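Local structure of insect group II chitinase (Ostrinia furnacalis, 5Y2A) at residues 210-215 and 301-306; 167-171 and 226-231. The protein probably hydrolyses the beta-1,4 links of chitin, as a family 18 glycoside hydrolase and the second catalytic domain of an insect group II chitinase. All coordinates share one frame; numbering follows the deposited sequence.

Contact 1 (210-215 and 301-306); sequences PMYVHD and DPGGRI. With NAG (2-acetamido-2-deoxy-beta-D-glucopyranose), chain C.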
loop_
_atom_site.group_PDB
_atom_site.type_symbol
_atom_site.label_atom_id
_atom_site.label_comp_id
_atom_site.label_asym_id
_atom_site.label_seq_id
_atom_site.Cartn_x
_atom_site.Cartn_y
_atom_site.Cartn_z
ATOM N N PRO A 210 7.629 13.786 -17.385
ATOM C CA PRO A 210 7.734 14.581 -18.616
ATOM C C PRO A 210 9.025 15.383 -18.626
ATOM O O PRO A 210 9.462 15.898 -17.598
ATOM C CB PRO A 210 6.503 15.497 -18.559
ATOM C CG PRO A 210 5.592 14.900 -17.506
ATOM C CD PRO A 210 6.511 14.228 -16.531
ATOM N N MET A 211 9.657 15.449 -19.798
ATOM C CA MET A 211 10.910 16.181 -19.942
ATOM C C MET A 211 10.676 17.660 -20.233
ATOM O O MET A 211 11.252 18.525 -19.563
ATOM C CB MET A 211 11.760 15.549 -21.046
ATOM C CG MET A 211 13.100 16.229 -21.243
ATOM S SD MET A 211 14.186 15.988 -19.827
ATOM C CE MET A 211 15.023 17.562 -19.720
ATOM N N TYR A 212 9.827 17.959 -21.218
ATOM C CA TYR A 212 9.509 19.322 -21.622
ATOM C C TYR A 212 7.997 19.506 -21.603
ATOM O O TYR A 212 7.238 18.541 -21.509
ATOM C CB TYR A 212 10.074 19.639 -23.020
ATOM C CG TYR A 212 11.564 19.390 -23.124
ATOM C CD1 TYR A 212 12.459 20.131 -22.363
ATOM C CD2 TYR A 212 12.071 18.412 -23.966
ATOM C CE1 TYR A 212 13.824 19.907 -22.437
ATOM C CE2 TYR A 212 13.434 18.181 -24.056
ATOM C CZ TYR A 212 14.305 18.934 -23.287
ATOM O OH TYR A 212 15.662 18.710 -23.364
ATOM N N VAL A 213 7.567 20.771 -21.689
ATOM C CA VAL A 213 6.141 21.086 -21.728
ATOM C C VAL A 213 5.483 20.389 -22.910
ATOM O O VAL A 213 6.042 20.320 -24.011
ATOM C CB VAL A 213 5.932 22.610 -21.793
ATOM C CG1 VAL A 213 4.471 22.950 -22.072
ATOM C CG2 VAL A 213 6.384 23.269 -20.505
ATOM N N HIS A 214 4.283 19.864 -22.680
ATOM C CA HIS A 214 3.484 19.202 -23.696
ATOM C C HIS A 214 2.218 20.021 -23.891
ATOM O O HIS A 214 1.765 20.704 -22.968
ATOM C CB HIS A 214 3.156 17.755 -23.265
ATOM C CG HIS A 214 2.570 16.901 -24.347
ATOM N ND1 HIS A 214 1.241 16.963 -24.710
ATOM C CD2 HIS A 214 3.130 15.948 -25.129
ATOM C CE1 HIS A 214 1.011 16.090 -25.675
ATOM N NE2 HIS A 214 2.140 15.459 -25.946
ATOM N N ASP A 215 1.665 19.988 -25.105
ATOM C CA ASP A 215 0.507 20.838 -25.381
ATOM C C ASP A 215 -0.714 20.401 -24.585
ATOM O O ASP A 215 -1.584 21.227 -24.285
ATOM C CB ASP A 215 0.201 20.864 -26.882
ATOM C CG ASP A 215 -0.033 19.485 -27.458
ATOM O OD1 ASP A 215 0.958 18.842 -27.860
ATOM O OD2 ASP A 215 -1.202 19.044 -27.509
ATOM N N ASP A 301 5.967 10.151 -28.410
ATOM C CA ASP A 301 5.758 11.557 -28.716
ATOM C C ASP A 301 6.757 11.987 -29.782
ATOM O O ASP A 301 7.960 12.066 -29.490
ATOM C CB ASP A 301 5.920 12.405 -27.457
ATOM C CG ASP A 301 5.897 13.893 -27.745
ATOM O OD1 ASP A 301 5.365 14.307 -28.798
ATOM O OD2 ASP A 301 6.425 14.652 -26.912
ATOM N N PRO A 302 6.327 12.262 -31.018
ATOM C CA PRO A 302 7.290 12.697 -32.048
ATOM C C PRO A 302 8.050 13.955 -31.673
ATOM O O PRO A 302 9.157 14.165 -32.182
ATOM C CB PRO A 302 6.411 12.930 -33.285
ATOM C CG PRO A 302 5.152 12.188 -33.031
ATOM C CD PRO A 302 4.957 12.132 -31.543
ATOM N N GLY A 303 7.500 14.794 -30.796
ATOM C CA GLY A 303 8.179 16.001 -30.368
ATOM C C GLY A 303 9.256 15.796 -29.329
ATOM O O GLY A 303 9.997 16.738 -29.037
ATOM N N GLY A 304 9.358 14.597 -28.757
ATOM C CA GLY A 304 10.396 14.324 -27.784
ATOM C C GLY A 304 10.217 15.008 -26.451
ATOM O O GLY A 304 11.193 15.183 -25.719
ATOM N N ARG A 305 8.990 15.399 -26.105
ATOM C CA ARG A 305 8.737 16.110 -24.858
ATOM C C ARG A 305 8.454 15.174 -23.691
ATOM O O ARG A 305 8.734 15.526 -22.539
ATOM C CB ARG A 305 7.560 17.071 -25.041
ATOM C CG ARG A 305 7.760 18.075 -26.174
ATOM C CD ARG A 305 6.419 18.549 -26.728
ATOM N NE ARG A 305 5.719 17.486 -27.448
ATOM C CZ ARG A 305 4.499 17.611 -27.962
ATOM N NH1 ARG A 305 3.836 18.756 -27.838
ATOM N NH2 ARG A 305 3.939 16.592 -28.597
ATOM N N ILE A 306 7.889 13.999 -23.962
ATOM C CA ILE A 306 7.658 12.987 -22.944
ATOM C C ILE A 306 8.168 11.659 -23.480
ATOM O O ILE A 306 8.292 11.454 -24.691
ATOM C CB ILE A 306 6.173 12.861 -22.548
ATOM C CG1 ILE A 306 5.344 12.398 -23.745
ATOM C CG2 ILE A 306 5.637 14.177 -21.986
ATOM C CD1 ILE A 306 3.948 11.957 -23.356
HETATM C C1 NAG C . 13.542 24.544 -20.818
HETATM C C2 NAG C . 13.116 24.843 -22.249
HETATM C C3 NAG C . 13.679 26.193 -22.701
HETATM C C4 NAG C . 13.356 27.298 -21.699
HETATM C C5 NAG C . 13.727 26.859 -20.285
HETATM C C6 NAG C . 13.284 27.839 -19.221
HETATM C C7 NAG C . 12.690 23.163 -23.984
HETATM C C8 NAG C . 13.298 22.155 -24.913
HETATM N N2 NAG C . 13.538 23.798 -23.168
HETATM O O3 NAG C . 13.134 26.488 -23.983
HETATM O O4 NAG C . 14.162 28.445 -21.949
HETATM O O5 NAG C . 13.124 25.596 -19.972
HETATM O O6 NAG C . 11.869 27.866 -19.088
HETATM O O7 NAG C . 11.485 23.382 -23.964
HETATM O O HOH W 1 4.813 21.454 -27.027
#
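In the hairpin loop that joins strands 297-299 and 309-312, R305 reaches across to H214 and D215 of segment 210-215, in the loop between strand 189-192 and helix 224-233. H214 stacks on one face of the guanidinium, planes 26° apart and group centres 4.0 Å apart; its ND1 accepts from the backbone N of K216. R305 NH1 makes a salt bridge with D215, its N-H donating to the anti lone pair of D215 OD1 (2.9 Å), and also binds a water. A bend at chi3 (-69°) folds the guanidinium back over its own loop, where it grips D301 side-on: R305 NH2 donates to D301 OD1 at 2.7 Å, straight and in the guanidinium plane, and R305 NE donates to D301 OD2 at 3.0 Å. The D301 carboxylate also organises the turn, OD1 accepting G303 N in an Asx turn and OD2 accepting R305 N. This hairpin belongs to the alpha+beta insertion that many family 18 chitinases carry between the seventh and eighth barrel strands. A leucine in place of R305 would probably leave the D215 and D301 carboxylates without their shared positive partner and strip H214 of its stack. R305 O accepts two backbone bonds, from M211 N (2.9 Å) and Y212 N (3.0 Å). The Y212 ring lies between M211 CG and the sugar acetamide, NAG C8 standing 3.4 Å from Y212 CD1, while its OH bonds to H327.

Contact 2 (167-171 and 226-231); sequences VSASK and FTVNYW. With NAG (2-acetamido-2-deoxy-beta-D-glucopyranose), chain C.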
loop_
_atom_site.group_PDB
_atom_site.type_symbol
_atom_site.label_atom_id
_atom_site.label_comp_id
_atom_site.label_asym_id
_atom_site.label_seq_id
_atom_site.Cartn_x
_atom_site.Cartn_y
_atom_site.Cartn_z
ATOM N N VAL A 167 15.200 15.694 -3.122
ATOM C CA VAL A 167 14.319 16.843 -2.960
ATOM C C VAL A 167 13.190 16.819 -3.984
ATOM O O VAL A 167 13.280 16.190 -5.039
ATOM C CB VAL A 167 15.092 18.169 -3.084
ATOM C CG1 VAL A 167 16.181 18.249 -2.022
ATOM C CG2 VAL A 167 15.682 18.271 -4.474
ATOM N N SER A 168 12.137 17.569 -3.667
ATOM C CA SER A 168 10.920 17.576 -4.464
ATOM C C SER A 168 11.136 18.220 -5.828
ATOM O O SER A 168 11.943 19.141 -5.989
ATOM C CB SER A 168 9.814 18.332 -3.722
ATOM O OG SER A 168 8.640 18.415 -4.511
ATOM N N ALA A 169 10.375 17.739 -6.811
ATOM C CA ALA A 169 10.294 18.351 -8.129
ATOM C C ALA A 169 9.019 19.169 -8.308
ATOM O O ALA A 169 8.701 19.566 -9.435
ATOM C CB ALA A 169 10.375 17.282 -9.218
ATOM N N SER A 170 8.259 19.376 -7.238
ATOM C CA SER A 170 7.035 20.170 -7.279
ATOM C C SER A 170 7.379 21.618 -6.960
ATOM O O SER A 170 7.957 21.897 -5.906
ATOM C CB SER A 170 6.012 19.638 -6.276
ATOM O OG SER A 170 5.022 20.618 -5.989
ATOM N N LYS A 171 7.036 22.535 -7.869
ATOM C CA LYS A 171 7.288 23.948 -7.604
ATOM C C LYS A 171 6.681 24.359 -6.268
ATOM O O LYS A 171 7.347 24.976 -5.429
ATOM C CB LYS A 171 6.721 24.819 -8.727
ATOM C CG LYS A 171 6.957 26.315 -8.497
ATOM C CD LYS A 171 6.190 27.171 -9.487
ATOM C CE LYS A 171 6.453 28.659 -9.264
ATOM N NZ LYS A 171 6.293 29.076 -7.846
ATOM N N PHE A 226 11.533 22.338 -16.463
ATOM C CA PHE A 226 11.164 23.424 -15.563
ATOM C C PHE A 226 11.790 23.219 -14.194
ATOM O O PHE A 226 12.378 24.147 -13.624
ATOM C CB PHE A 226 9.646 23.558 -15.425
ATOM C CG PHE A 226 9.239 24.686 -14.511
ATOM C CD1 PHE A 226 9.218 24.517 -13.128
ATOM C CD2 PHE A 226 8.921 25.932 -15.033
ATOM C CE1 PHE A 226 8.878 25.561 -12.289
ATOM C CE2 PHE A 226 8.572 26.976 -14.201
ATOM C CZ PHE A 226 8.555 26.793 -12.826
ATOM N N THR A 227 11.662 22.007 -13.644
ATOM C CA THR A 227 12.182 21.729 -12.309
ATOM C C THR A 227 13.651 22.111 -12.192
ATOM O O THR A 227 14.068 22.748 -11.216
ATOM C CB THR A 227 11.999 20.248 -11.973
ATOM O OG1 THR A 227 10.609 19.899 -12.044
ATOM C CG2 THR A 227 12.532 19.958 -10.587
ATOM N N VAL A 228 14.453 21.717 -13.182
ATOM C CA VAL A 228 15.887 21.985 -13.132
ATOM C C VAL A 228 16.144 23.482 -13.193
ATOM O O VAL A 228 16.907 24.033 -12.390
ATOM C CB VAL A 228 16.617 21.235 -14.262
ATOM C CG1 VAL A 228 18.066 21.702 -14.364
ATOM C CG2 VAL A 228 16.564 19.725 -14.026
ATOM N N ASN A 229 15.511 24.165 -14.148
ATOM C CA ASN A 229 15.711 25.604 -14.265
ATOM C C ASN A 229 15.174 26.346 -13.051
ATOM O O ASN A 229 15.747 27.365 -12.644
ATOM C CB ASN A 229 15.072 26.112 -15.556
ATOM C CG ASN A 229 15.927 25.819 -16.764
ATOM O OD1 ASN A 229 16.951 26.465 -16.978
ATOM N ND2 ASN A 229 15.522 24.832 -17.558
ATOM N N TYR A 230 14.101 25.839 -12.438
ATOM C CA TYR A 230 13.572 26.488 -11.242
ATOM C C TYR A 230 14.567 26.413 -10.088
ATOM O O TYR A 230 14.786 27.408 -9.388
ATOM C CB TYR A 230 12.239 25.855 -10.842
ATOM C CG TYR A 230 11.444 26.686 -9.859
ATOM C CD1 TYR A 230 10.927 27.926 -10.225
ATOM C CD2 TYR A 230 11.218 26.235 -8.560
ATOM C CE1 TYR A 230 10.198 28.691 -9.328
ATOM C CE2 TYR A 230 10.490 26.994 -7.656
ATOM C CZ TYR A 230 9.982 28.220 -8.048
ATOM O OH TYR A 230 9.257 28.977 -7.155
ATOM N N TRP A 231 15.184 25.247 -9.878
ATOM C CA TRP A 231 16.215 25.134 -8.848
ATOM C C TRP A 231 17.383 26.071 -9.131
ATOM O O TRP A 231 17.900 26.727 -8.216
ATOM C CB TRP A 231 16.704 23.689 -8.742
ATOM C CG TRP A 231 15.853 22.872 -7.839
ATOM C CD1 TRP A 231 14.715 22.197 -8.170
ATOM C CD2 TRP A 231 16.044 22.676 -6.439
ATOM N NE1 TRP A 231 14.199 21.572 -7.061
ATOM C CE2 TRP A 231 14.991 21.861 -5.983
ATOM C CE3 TRP A 231 17.003 23.117 -5.520
ATOM C CZ2 TRP A 231 14.868 21.479 -4.651
ATOM C CZ3 TRP A 231 16.886 22.722 -4.200
ATOM C CH2 TRP A 231 15.826 21.910 -3.778
HETATM C C1 NAG C . 13.542 24.544 -20.818
HETATM C C2 NAG C . 13.116 24.843 -22.249
HETATM C C3 NAG C . 13.679 26.193 -22.701
HETATM C C4 NAG C . 13.356 27.298 -21.699
HETATM C C5 NAG C . 13.727 26.859 -20.285
HETATM C C6 NAG C . 13.284 27.839 -19.221
HETATM C C7 NAG C . 12.690 23.163 -23.984
HETATM C C8 NAG C . 13.298 22.155 -24.913
HETATM N N2 NAG C . 13.538 23.798 -23.168
HETATM O O3 NAG C . 13.134 26.488 -23.983
HETATM O O4 NAG C . 14.162 28.445 -21.949
HETATM O O5 NAG C . 13.124 25.596 -19.972
HETATM O O6 NAG C . 11.869 27.866 -19.088
HETATM O O7 NAG C . 11.485 23.382 -23.964
HETATM O O HOH W 2 8.784 21.715 -11.198
#
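An N-glycosylation sequon, N225-F226-T227, opens this face of helix 224-233, and its threonine packs on A169 in the loop after barrel strand 162-167. The nearby NAG is consistent with a sugar linked to N225; N229, one turn further along the helix, also lines its pocket. With T227 CG2 anti to the backbone N, the methyl turns to A169, 3.7 Å from its CB. T227 OG1 lies within hydrogen-bonding distance of Y197 OH and N223 O, its single proton shared among these and a water 2.7 Å from T227 OG1, which in turn donates to A169 O at 2.8 Å.

K171 lies across the face of Y230 at about a right angle, its CG 4.0 Å from the ring centroid in a CH-pi contact. The lysine chain runs extended past F226 and bends only at chi4 (-50°), which brings NZ back to Y230 OH at 3.0 Å. Both polar ends are shared with D175, which makes a salt bridge with the lysine and a hydrogen bond with the phenol.

Deeper in, V167 CG2 presses closely on W231 CZ2 (3.3 Å), and W231 NE1, with S168 O near the plane of the indole, makes a weak hydrogen bond to it (3.5 Å). The loop is braced by an ST turn, S170 N to S168 OG at 2.9 Å, before S170 caps helix 171-177 through V173 N.

V167 pairs by its backbone with S191 and M193 at the next barrel strand, 189-192, where L192 meets both V167 and W231; I174 of helix 171-177 packs on Y230 and W231, and Y331 of helix 322-334 touches V228 and N229.

Overall arrangement
From the N terminus the chain first reaches 167-171, at the end of barrel strand 162-167. It passes through helices 171-177 and 180-186 and strand 189-192, runs through segment 210-215 in the loop that follows, and then returns on helix 224-233, where 226-231 closes contact 2. Since 210-215 falls inside that span and its partner 301-306 comes much later, the two contacts cross along the chain. Contact 1 closes the longer excursion, through strand 241-254 into the hairpin of strands 297-299 and 309-312. The centres of contacts 1 and 2 lie about 17 Å apart; both touch the same NAG, through Y212 in contact 1 and N229 in contact 2.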